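Local atomic coordinates of Lmaj004144AAA protein (PDB entry 1Y63), a protein that probably transfers phosphate between nucleoside triphosphates and monophosphates as an adenylate kinase with ATPase activity, and probably assists late maturation of the small ribosomal subunit. Residues A27-A32 / D159-M164; L40-L45 / D70-F75; L154-D159 / M164-E169. All blocks are in the same frame, centred on the assembly; numbering follows the deposited sequence.

Contact 1: residues A27-A32 / D159-M164; sequences AEMIAA and DTLEQM. With MN (manganese (II) ion), chain C; ADP (adenosine-5'-diphosphate), chain Q.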
loop_
_atom_site.group_PDB
_atom_site.type_symbol
_atom_site.label_atom_id
_atom_site.label_comp_id
_atom_site.label_asym_id
_atom_site.label_seq_id
_atom_site.Cartn_x
_atom_site.Cartn_y
_atom_site.Cartn_z
ATOM N N ALA A 27 -2.746 6.097 -4.368
ATOM C CA ALA A 27 -1.343 6.477 -4.514
ATOM C C ALA A 27 -1.162 7.412 -5.726
ATOM O O ALA A 27 -0.345 8.348 -5.681
ATOM C CB ALA A 27 -0.481 5.260 -4.657
ATOM N N GLU A 28 -1.897 7.144 -6.808
ATOM C CA GLU A 28 -1.802 8.024 -7.960
ATOM C C GLU A 28 -2.420 9.383 -7.685
ATOM O O GLU A 28 -1.915 10.406 -8.154
ATOM C CB GLU A 28 -2.373 7.371 -9.214
ATOM C CG GLU A 28 -1.575 6.128 -9.632
ATOM C CD GLU A 28 -0.248 6.433 -10.327
ATOM O OE1 GLU A 28 0.227 7.593 -10.340
ATOM O OE2 GLU A 28 0.341 5.481 -10.874
ATOM N N MET A 29 -3.494 9.427 -6.910
ATOM C CA MET A 29 -4.018 10.720 -6.456
ATOM C C MET A 29 -3.018 11.517 -5.638
ATOM O O MET A 29 -2.846 12.716 -5.846
ATOM C CB MET A 29 -5.306 10.537 -5.677
ATOM C CG MET A 29 -5.922 11.849 -5.282
ATOM S SD MET A 29 -7.461 11.830 -4.330
ATOM C CE MET A 29 -8.678 11.767 -5.632
ATOM N N ILE A 30 -2.335 10.845 -4.726
ATOM C CA ILE A 30 -1.286 11.481 -3.950
ATOM C C ILE A 30 -0.166 11.999 -4.855
ATOM O O ILE A 30 0.285 13.143 -4.731
ATOM C CB ILE A 30 -0.763 10.499 -2.873
ATOM C CG1 ILE A 30 -1.828 10.277 -1.791
ATOM C CG2 ILE A 30 0.552 10.972 -2.271
ATOM C CD1 ILE A 30 -1.588 9.063 -0.930
ATOM N N ALA A 31 0.301 11.160 -5.775
ATOM C CA ALA A 31 1.380 11.557 -6.658
ATOM C C ALA A 31 0.974 12.734 -7.536
ATOM O O ALA A 31 1.829 13.590 -7.874
ATOM C CB ALA A 31 1.820 10.399 -7.505
ATOM N N ALA A 32 -0.302 12.796 -7.905
ATOM C CA ALA A 32 -0.828 13.912 -8.717
ATOM C C ALA A 32 -1.069 15.207 -7.964
ATOM O O ALA A 32 -0.894 16.298 -8.527
ATOM C CB ALA A 32 -2.119 13.500 -9.407
ATOM N N ASP A 159 -14.745 3.435 -0.040
ATOM C CA ASP A 159 -15.812 2.936 -0.935
ATOM C C ASP A 159 -16.083 3.890 -2.102
ATOM O O ASP A 159 -16.437 3.451 -3.222
ATOM C CB ASP A 159 -17.124 2.750 -0.174
ATOM C CG ASP A 159 -17.135 1.544 0.740
ATOM O OD1 ASP A 159 -16.292 0.641 0.604
ATOM O OD2 ASP A 159 -18.050 1.464 1.580
ATOM N N THR A 160 -15.944 5.188 -1.822
ATOM C CA THR A 160 -16.300 6.269 -2.761
ATOM C C THR A 160 -15.154 7.247 -3.056
ATOM O O THR A 160 -14.174 7.317 -2.329
ATOM C CB THR A 160 -17.470 7.110 -2.202
ATOM O OG1 THR A 160 -17.027 7.895 -1.088
ATOM C CG2 THR A 160 -18.605 6.208 -1.765
ATOM N N LEU A 161 -15.307 8.018 -4.124
ATOM C CA LEU A 161 -14.303 8.987 -4.522
ATOM C C LEU A 161 -14.219 10.119 -3.501
ATOM O O LEU A 161 -13.130 10.632 -3.202
ATOM C CB LEU A 161 -14.627 9.525 -5.924
ATOM C CG LEU A 161 -13.586 10.458 -6.533
ATOM C CD1 LEU A 161 -12.178 9.828 -6.637
ATOM C CD2 LEU A 161 -14.040 10.864 -7.886
ATOM N N GLU A 162 -15.364 10.483 -2.935
ATOM C CA GLU A 162 -15.414 11.466 -1.860
ATOM C C GLU A 162 -14.582 11.008 -0.678
ATOM O O GLU A 162 -13.857 11.810 -0.088
ATOM C CB GLU A 162 -16.861 11.740 -1.432
ATOM C CG GLU A 162 -17.031 12.578 -0.186
ATOM C CD GLU A 162 -18.492 12.748 0.179
ATOM O OE1 GLU A 162 -19.248 13.244 -0.676
ATOM O OE2 GLU A 162 -18.875 12.383 1.312
ATOM N N GLN A 163 -14.705 9.729 -0.320
ATOM C CA GLN A 163 -13.877 9.178 0.736
ATOM C C GLN A 163 -12.407 9.232 0.391
ATOM O O GLN A 163 -11.600 9.650 1.207
ATOM C CB GLN A 163 -14.303 7.774 1.087
ATOM C CG GLN A 163 -15.583 7.787 1.886
ATOM C CD GLN A 163 -16.086 6.405 2.182
ATOM O OE1 GLN A 163 -15.828 5.468 1.424
ATOM N NE2 GLN A 163 -16.787 6.262 3.316
ATOM N N MET A 164 -12.049 8.831 -0.829
ATOM C CA MET A 164 -10.661 8.890 -1.248
ATOM C C MET A 164 -10.091 10.285 -1.120
ATOM O O MET A 164 -9.003 10.460 -0.609
ATOM C CB MET A 164 -10.496 8.384 -2.700
ATOM C CG MET A 164 -9.026 8.182 -3.085
ATOM S SD MET A 164 -8.725 6.777 -4.192
ATOM C CE MET A 164 -9.603 7.405 -5.617
HETATM MN MN MN C . 2.493 5.167 -10.833
HETATM P PB ADP Q . -5.866 -1.861 -5.672
HETATM O O1B ADP Q . -6.013 -3.301 -6.122
HETATM O O2B ADP Q . -6.018 -1.760 -4.169
HETATM O O3B ADP Q . -4.628 -1.157 -6.220
HETATM P PA ADP Q . -7.261 -0.032 -7.447
HETATM O O1A ADP Q . -6.681 1.323 -7.103
HETATM O O2A ADP Q . -6.683 -0.719 -8.684
HETATM O O3A ADP Q . -7.173 -1.031 -6.214
HETATM O "O5'" ADP Q . -8.852 0.086 -7.608
HETATM C "C5'" ADP Q . -9.514 -0.736 -8.559
HETATM C "C4'" ADP Q . -10.659 0.091 -9.092
HETATM O "O4'" ADP Q . -11.513 0.469 -8.016
HETATM C "C3'" ADP Q . -10.233 1.404 -9.725
HETATM O "O3'" ADP Q . -9.791 1.266 -11.073
HETATM C "C2'" ADP Q . -11.495 2.212 -9.607
HETATM O "O2'" ADP Q . -12.452 1.786 -10.571
HETATM C "C1'" ADP Q . -12.040 1.768 -8.276
HETATM N N9 ADP Q . -11.718 2.597 -7.100
HETATM C C8 ADP Q . -10.577 2.633 -6.336
HETATM N N7 ADP Q . -10.718 3.482 -5.295
HETATM C C5 ADP Q . -11.996 3.989 -5.381
HETATM C C6 ADP Q . -12.767 4.928 -4.583
HETATM N N6 ADP Q . -12.236 5.484 -3.477
HETATM N N1 ADP Q . -14.026 5.181 -5.001
HETATM C C2 ADP Q . -14.539 4.589 -6.112
HETATM N N3 ADP Q . -13.910 3.709 -6.913
HETATM C C4 ADP Q . -12.629 3.397 -6.569
HETATM O O HOH W 1 2.792 7.176 -10.711
HETATM O O HOH W 2 2.404 3.048 -11.390
HETATM O O HOH W 3 2.923 5.534 -12.987
HETATM O O HOH W 4 4.725 4.774 -10.588
#
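M29 of helix 23-33, which follows the P-loop, packs against L161 and M164 in the first turn of helix 161-178, beside the adenine of ADP. The contact is small and apolar. In the conformers described here for M29 and M164, M29 has CG anti to its backbone N and stays extended (chi2 -179°). The extension puts SD 4.2 Å from M164 CG, and the turn at the sulfur (chi3 -87°) sends CE to L161 CD1 at 4.1 Å. M164 also lines the adenine pocket, its CB 3.5 Å from ADP N6.

Polar interactions organise the turn that leads into the second helix. T160 and Q163 form a capping box, with Q163 N donating to T160 OG1 at 3.1 Å. The amide oxygen Q163 OE1 takes two backbone N-H groups, D159 N nearly in line with its C=O and T160 N from a tilted direction. The turn so fixed presents T160 O to the adenine, which donates N6-H to it at 2.9 Å.

Metal binding occupies another side of helix 23-33. E28 OE2 and H39 ND1 ligate a manganese ion, and a water on that ion donates to E28 OE1 at 2.6 Å.

Contact 2: residues L40-L45 / D70-F75; sequences LEVGKL and DRLLDF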
loop_
_atom_site.group_PDB
_atom_site.type_symbol
_atom_site.label_atom_id
_atom_site.label_comp_id
_atom_site.label_asym_id
_atom_site.label_seq_id
_atom_site.Cartn_x
_atom_site.Cartn_y
_atom_site.Cartn_z
ATOM N N LEU A 40 5.606 4.205 -6.029
ATOM C CA LEU A 40 6.263 2.900 -6.263
ATOM C C LEU A 40 5.171 1.847 -6.179
ATOM O O LEU A 40 4.596 1.617 -5.109
ATOM C CB LEU A 40 7.317 2.572 -5.217
ATOM C CG LEU A 40 8.632 3.323 -5.139
ATOM C CD1 LEU A 40 8.483 4.694 -4.510
ATOM C CD2 LEU A 40 9.587 2.475 -4.312
ATOM N N GLU A 41 4.820 1.272 -7.321
ATOM C CA GLU A 41 3.821 0.217 -7.392
ATOM C C GLU A 41 4.556 -1.104 -7.210
ATOM O O GLU A 41 5.075 -1.671 -8.147
ATOM C CB GLU A 41 3.052 0.308 -8.741
ATOM C CG GLU A 41 1.794 -0.537 -8.849
ATOM C CD GLU A 41 0.854 -0.144 -10.006
ATOM O OE1 GLU A 41 0.975 0.957 -10.615
ATOM O OE2 GLU A 41 -0.006 -0.971 -10.343
ATOM N N VAL A 42 4.597 -1.596 -5.976
ATOM C CA VAL A 42 5.456 -2.731 -5.652
ATOM C C VAL A 42 5.103 -4.007 -6.415
ATOM O O VAL A 42 6.001 -4.783 -6.788
ATOM C CB VAL A 42 5.449 -2.945 -4.118
ATOM C CG1 VAL A 42 6.254 -4.174 -3.730
ATOM C CG2 VAL A 42 5.990 -1.705 -3.458
ATOM N N GLY A 43 3.817 -4.238 -6.673
ATOM C CA GLY A 43 3.434 -5.405 -7.472
ATOM C C GLY A 43 4.094 -5.432 -8.859
ATOM O O GLY A 43 4.452 -6.501 -9.382
ATOM N N LYS A 44 4.248 -4.260 -9.471
ATOM C CA LYS A 44 4.945 -4.144 -10.752
ATOM C C LYS A 44 6.427 -4.461 -10.583
ATOM O O LYS A 44 7.012 -5.162 -11.400
ATOM C CB LYS A 44 4.726 -2.764 -11.366
ATOM C CG LYS A 44 3.301 -2.571 -11.889
ATOM C CD LYS A 44 3.179 -1.308 -12.737
ATOM C CE LYS A 44 1.830 -1.247 -13.447
ATOM N NZ LYS A 44 1.829 -0.201 -14.507
ATOM N N LEU A 45 7.034 -4.016 -9.481
ATOM C CA LEU A 45 8.442 -4.352 -9.241
ATOM C C LEU A 45 8.620 -5.847 -9.101
ATOM O O LEU A 45 9.566 -6.433 -9.632
ATOM C CB LEU A 45 8.970 -3.669 -7.979
ATOM C CG LEU A 45 8.929 -2.150 -8.027
ATOM C CD1 LEU A 45 9.392 -1.585 -6.697
ATOM C CD2 LEU A 45 9.773 -1.604 -9.158
ATOM N N ASP A 70 13.867 -10.477 0.354
ATOM C CA ASP A 70 15.170 -9.830 0.543
ATOM C C ASP A 70 15.584 -9.052 -0.689
ATOM O O ASP A 70 16.076 -7.932 -0.597
ATOM C CB ASP A 70 16.236 -10.871 0.850
ATOM C CG ASP A 70 16.049 -11.521 2.220
ATOM O OD1 ASP A 70 15.326 -10.956 3.057
ATOM O OD2 ASP A 70 16.630 -12.600 2.458
ATOM N N ARG A 71 15.443 -9.685 -1.849
ATOM C CA ARG A 71 15.819 -9.044 -3.114
ATOM C C ARG A 71 14.981 -7.833 -3.417
ATOM O O ARG A 71 15.512 -6.830 -3.940
ATOM C CB ARG A 71 15.746 -10.051 -4.275
ATOM C CG ARG A 71 16.873 -11.044 -4.246
ATOM C CD ARG A 71 16.600 -12.291 -5.081
ATOM N NE ARG A 71 17.463 -13.401 -4.674
ATOM C CZ ARG A 71 17.182 -14.694 -4.838
ATOM N NH1 ARG A 71 16.038 -15.093 -5.394
ATOM N NH2 ARG A 71 18.051 -15.599 -4.429
ATOM N N LEU A 72 13.674 -7.924 -3.147
ATOM C CA LEU A 72 12.787 -6.764 -3.300
ATOM C C LEU A 72 13.264 -5.612 -2.416
ATOM O O LEU A 72 13.336 -4.471 -2.843
ATOM C CB LEU A 72 11.332 -7.125 -2.978
ATOM C CG LEU A 72 10.357 -5.946 -2.914
ATOM C CD1 LEU A 72 10.214 -5.247 -4.243
ATOM C CD2 LEU A 72 9.008 -6.416 -2.407
ATOM N N LEU A 73 13.543 -5.906 -1.151
ATOM C CA LEU A 73 13.988 -4.860 -0.230
ATOM C C LEU A 73 15.295 -4.228 -0.650
ATOM O O LEU A 73 15.454 -3.006 -0.567
ATOM C CB LEU A 73 14.086 -5.404 1.195
ATOM C CG LEU A 73 12.798 -5.963 1.827
ATOM C CD1 LEU A 73 13.103 -6.393 3.250
ATOM C CD2 LEU A 73 11.626 -5.040 1.837
ATOM N N ASP A 74 16.241 -5.026 -1.146
ATOM C CA ASP A 74 17.502 -4.474 -1.599
ATOM C C ASP A 74 17.287 -3.540 -2.793
ATOM O O ASP A 74 17.981 -2.525 -2.922
ATOM C CB ASP A 74 18.489 -5.596 -1.985
ATOM C CG ASP A 74 19.036 -6.366 -0.796
ATOM O OD1 ASP A 74 18.909 -5.918 0.354
ATOM O OD2 ASP A 74 19.627 -7.443 -1.041
ATOM N N PHE A 75 16.345 -3.903 -3.675
ATOM C CA PHE A 75 15.986 -3.089 -4.831
ATOM C C PHE A 75 15.368 -1.767 -4.400
ATOM O O PHE A 75 15.694 -0.693 -4.948
ATOM C CB PHE A 75 15.028 -3.877 -5.736
ATOM C CG PHE A 75 14.735 -3.203 -7.039
ATOM C CD1 PHE A 75 13.721 -2.246 -7.120
ATOM C CD2 PHE A 75 15.445 -3.545 -8.183
ATOM C CE1 PHE A 75 13.454 -1.607 -8.342
ATOM C CE2 PHE A 75 15.166 -2.912 -9.423
ATOM C CZ PHE A 75 14.176 -1.958 -9.481
#
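The beta-alpha-beta crossover between strands 37-41 and 85-89, which in adenylate kinases carries the NMP-binding region, is packed here through V42 and L45 on one helix and L72 and F75 on another. V42 and L45 belong to the short helix 42-48, which starts directly at the end of strand 37-41. L72 and F75 lie one turn apart on the longer helix 66-80. The closest CA atoms, those of L45 and L72, are 7.7 Å apart, and apolar side chains fill the contact.

L72 is the residue that meets both partners on the short helix. Its CD2 comes to 3.8 Å from V42 CG1, its CD1 stands slightly farther from the same methyl, and the two side chains cross at about a right angle. V42 CG1 is placed for this by a first torsion of 176°, which turns it opposite the backbone N. CD1 of L72 also lies 4.2 Å from L45 CB, at the root of that side chain.

Other parts of the crossover complete the surroundings. M76, also of helix 66-80, touches V42 together with V88 and Y90, and F51 packs on L72. Backbone bonds from L40 to V87 and D89 join strands 37-41 and 85-89, and one between V42 and D89 continues this into the first residue of the short helix. At the other helix, D70 OD1 ligates a manganese ion.

The second patch is formed by the tip of L45. With CG opposite the backbone N (chi1 -173°), F75 extends its ring toward L45, and the two side chains pass at a slant. L45 CD2 meets the ring obliquely, 3.8 Å from F75 CE1.

Contact 3: residues L154-D159 / M164-E169; sequences LVREND and MAATVE. With ADP (adenosine-5'-diphosphate), chain Q.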
loop_
_atom_site.group_PDB
_atom_site.type_symbol
_atom_site.label_atom_id
_atom_site.label_comp_id
_atom_site.label_asym_id
_atom_site.label_seq_id
_atom_site.Cartn_x
_atom_site.Cartn_y
_atom_site.Cartn_z
ATOM N N LEU A 154 -3.076 4.775 9.835
ATOM C CA LEU A 154 -4.346 5.427 9.539
ATOM C C LEU A 154 -5.167 4.385 8.813
ATOM O O LEU A 154 -4.703 3.821 7.824
ATOM C CB LEU A 154 -4.105 6.626 8.619
ATOM C CG LEU A 154 -5.236 7.571 8.258
ATOM C CD1 LEU A 154 -5.725 8.355 9.459
ATOM C CD2 LEU A 154 -4.724 8.530 7.188
ATOM N N VAL A 155 -6.370 4.098 9.285
ATOM C CA VAL A 155 -7.208 3.134 8.605
ATOM C C VAL A 155 -8.410 3.896 8.089
ATOM O O VAL A 155 -8.985 4.704 8.830
ATOM C CB VAL A 155 -7.653 2.016 9.566
ATOM C CG1 VAL A 155 -8.560 1.042 8.898
ATOM C CG2 VAL A 155 -6.436 1.293 10.130
ATOM N N ARG A 156 -8.797 3.653 6.839
ATOM C CA ARG A 156 -9.836 4.461 6.197
ATOM C C ARG A 156 -10.753 3.643 5.333
ATOM O O ARG A 156 -10.305 2.815 4.552
ATOM C CB ARG A 156 -9.223 5.575 5.364
ATOM C CG ARG A 156 -8.267 6.484 6.092
ATOM C CD ARG A 156 -8.974 7.465 7.010
ATOM N NE ARG A 156 -9.654 8.533 6.286
ATOM C CZ ARG A 156 -10.205 9.617 6.823
ATOM N NH1 ARG A 156 -10.171 9.848 8.137
ATOM N NH2 ARG A 156 -10.832 10.499 6.050
ATOM N N GLU A 157 -12.051 3.864 5.487
ATOM C CA GLU A 157 -13.019 3.304 4.558
ATOM C C GLU A 157 -12.801 3.986 3.224
ATOM O O GLU A 157 -12.613 5.204 3.179
ATOM C CB GLU A 157 -14.442 3.556 5.073
ATOM C CG GLU A 157 -15.498 2.767 4.294
ATOM C CD GLU A 157 -15.384 1.233 4.499
ATOM O OE1 GLU A 157 -14.637 0.767 5.392
ATOM O OE2 GLU A 157 -16.074 0.485 3.770
ATOM N N ASN A 158 -12.814 3.202 2.150
ATOM C CA ASN A 158 -12.496 3.719 0.822
ATOM C C ASN A 158 -13.453 3.169 -0.225
ATOM O O ASN A 158 -13.023 2.522 -1.163
ATOM C CB ASN A 158 -11.046 3.374 0.449
ATOM C CG ASN A 158 -10.496 4.249 -0.647
ATOM O OD1 ASN A 158 -10.653 5.486 -0.602
ATOM N ND2 ASN A 158 -9.843 3.640 -1.654
ATOM N N ASP A 159 -14.745 3.435 -0.040
ATOM C CA ASP A 159 -15.812 2.936 -0.935
ATOM C C ASP A 159 -16.083 3.890 -2.102
ATOM O O ASP A 159 -16.437 3.451 -3.222
ATOM C CB ASP A 159 -17.124 2.750 -0.174
ATOM C CG ASP A 159 -17.135 1.544 0.740
ATOM O OD1 ASP A 159 -16.292 0.641 0.604
ATOM O OD2 ASP A 159 -18.050 1.464 1.580
ATOM N N MET A 164 -12.049 8.831 -0.829
ATOM C CA MET A 164 -10.661 8.890 -1.248
ATOM C C MET A 164 -10.091 10.285 -1.120
ATOM O O MET A 164 -9.003 10.460 -0.609
ATOM C CB MET A 164 -10.496 8.384 -2.700
ATOM C CG MET A 164 -9.026 8.182 -3.085
ATOM S SD MET A 164 -8.725 6.777 -4.192
ATOM C CE MET A 164 -9.603 7.405 -5.617
ATOM N N ALA A 165 -10.836 11.280 -1.608
ATOM C CA ALA A 165 -10.352 12.649 -1.585
ATOM C C ALA A 165 -10.170 13.156 -0.162
ATOM O O ALA A 165 -9.202 13.847 0.140
ATOM C CB ALA A 165 -11.280 13.550 -2.374
ATOM N N ALA A 166 -11.102 12.806 0.723
ATOM C CA ALA A 166 -11.010 13.219 2.127
ATOM C C ALA A 166 -9.829 12.572 2.845
ATOM O O ALA A 166 -9.142 13.204 3.666
ATOM C CB ALA A 166 -12.329 12.928 2.848
ATOM N N THR A 167 -9.567 11.306 2.525
ATOM C CA THR A 167 -8.407 10.626 3.047
ATOM C C THR A 167 -7.127 11.319 2.568
ATOM O O THR A 167 -6.201 11.548 3.350
ATOM C CB THR A 167 -8.428 9.136 2.670
ATOM O OG1 THR A 167 -9.552 8.517 3.333
ATOM C CG2 THR A 167 -7.120 8.466 3.059
ATOM N N VAL A 168 -7.072 11.670 1.284
ATOM C CA VAL A 168 -5.895 12.365 0.785
ATOM C C VAL A 168 -5.695 13.711 1.479
ATOM O O VAL A 168 -4.574 14.079 1.756
ATOM C CB VAL A 168 -5.878 12.424 -0.754
ATOM C CG1 VAL A 168 -4.772 13.331 -1.245
ATOM C CG2 VAL A 168 -5.708 11.009 -1.319
ATOM N N GLU A 169 -6.777 14.407 1.831
ATOM C CA GLU A 169 -6.704 15.657 2.560
ATOM C C GLU A 169 -6.140 15.417 3.973
ATOM O O GLU A 169 -5.275 16.158 4.447
ATOM C CB GLU A 169 -8.087 16.313 2.632
ATOM C CG GLU A 169 -8.677 16.767 1.313
ATOM C CD GLU A 169 -9.484 18.056 1.439
ATOM O OE1 GLU A 169 -10.208 18.223 2.444
ATOM O OE2 GLU A 169 -9.401 18.902 0.524
HETATM P PB ADP Q . -5.866 -1.861 -5.672
HETATM O O1B ADP Q . -6.013 -3.301 -6.122
HETATM O O2B ADP Q . -6.018 -1.760 -4.169
HETATM O O3B ADP Q . -4.628 -1.157 -6.220
HETATM P PA ADP Q . -7.261 -0.032 -7.447
HETATM O O1A ADP Q . -6.681 1.323 -7.103
HETATM O O2A ADP Q . -6.683 -0.719 -8.684
HETATM O O3A ADP Q . -7.173 -1.031 -6.214
HETATM O "O5'" ADP Q . -8.852 0.086 -7.608
HETATM C "C5'" ADP Q . -9.514 -0.736 -8.559
HETATM C "C4'" ADP Q . -10.659 0.091 -9.092
HETATM O "O4'" ADP Q . -11.513 0.469 -8.016
HETATM C "C3'" ADP Q . -10.233 1.404 -9.725
HETATM O "O3'" ADP Q . -9.791 1.266 -11.073
HETATM C "C2'" ADP Q . -11.495 2.212 -9.607
HETATM O "O2'" ADP Q . -12.452 1.786 -10.571
HETATM C "C1'" ADP Q . -12.040 1.768 -8.276
HETATM N N9 ADP Q . -11.718 2.597 -7.100
HETATM C C8 ADP Q . -10.577 2.633 -6.336
HETATM N N7 ADP Q . -10.718 3.482 -5.295
HETATM C C5 ADP Q . -11.996 3.989 -5.381
HETATM C C6 ADP Q . -12.767 4.928 -4.583
HETATM N N6 ADP Q . -12.236 5.484 -3.477
HETATM N N1 ADP Q . -14.026 5.181 -5.001
HETATM C C2 ADP Q . -14.539 4.589 -6.112
HETATM N N3 ADP Q . -13.910 3.709 -6.913
HETATM C C4 ADP Q . -12.629 3.397 -6.569
HETATM O O HOH W 5 -10.475 6.536 1.884
#
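The R156 guanidinium has the hydroxyl of T167 at its edge: OG1 lies 8° out of the plane and takes the NE hydrogen in a nearly straight bond of 3.0 Å (169° at the hydrogen). The backbone C of A166 is near NH2, from an oblique direction. This pairing ties the edge strand 153-157 of the parallel sheet to helix 161-178, which follows it in the P-loop fold.

The arginine chain folds back over T167, the two side chains running past each other in opposite directions. R156 CG, set by chi1 (-55°), lies 3.8 Å from T167 CG2, and the bends at chi2 and chi3 bring NE to OG1. T167 OG1 is also bonded to Q163 O one turn back.

The other flat group, the N158 carboxamide, lies beside both helix and adenine, with ADP N6 above its plane and off to one side, 3.5 Å from CG. Its ND2 bonds to T21 O of the P-loop, and its OD1 lies 3.5 Å from M164 CA, so the residue just after the strand reaches the nucleotide pocket. A water joins E157 O and N158 OD1 to the helix, 2.6 Å from T167 OG1.

Overall arrangement
The contacts lie around one five-stranded parallel sheet, whose outermost strands are 37-41 and 153-157. Contacts 1 and 3 are neighbours, with centres about 7 Å apart; they share D159 and M164, use helix 161-178, and both touch ADP. V168 of contact 3 packs on M29 and I30 of contact 1. Contact 2 lies across the chain's centre, its own centre about 23 Å from that of contact 1 and 25 Å from that of contact 3, beside the opposite edge strand. Along the chain it falls between the two halves of contact 1 and ahead of contact 3. The adenine pocket and the probable NMP-binding region thus occupy opposite flanks of the fold.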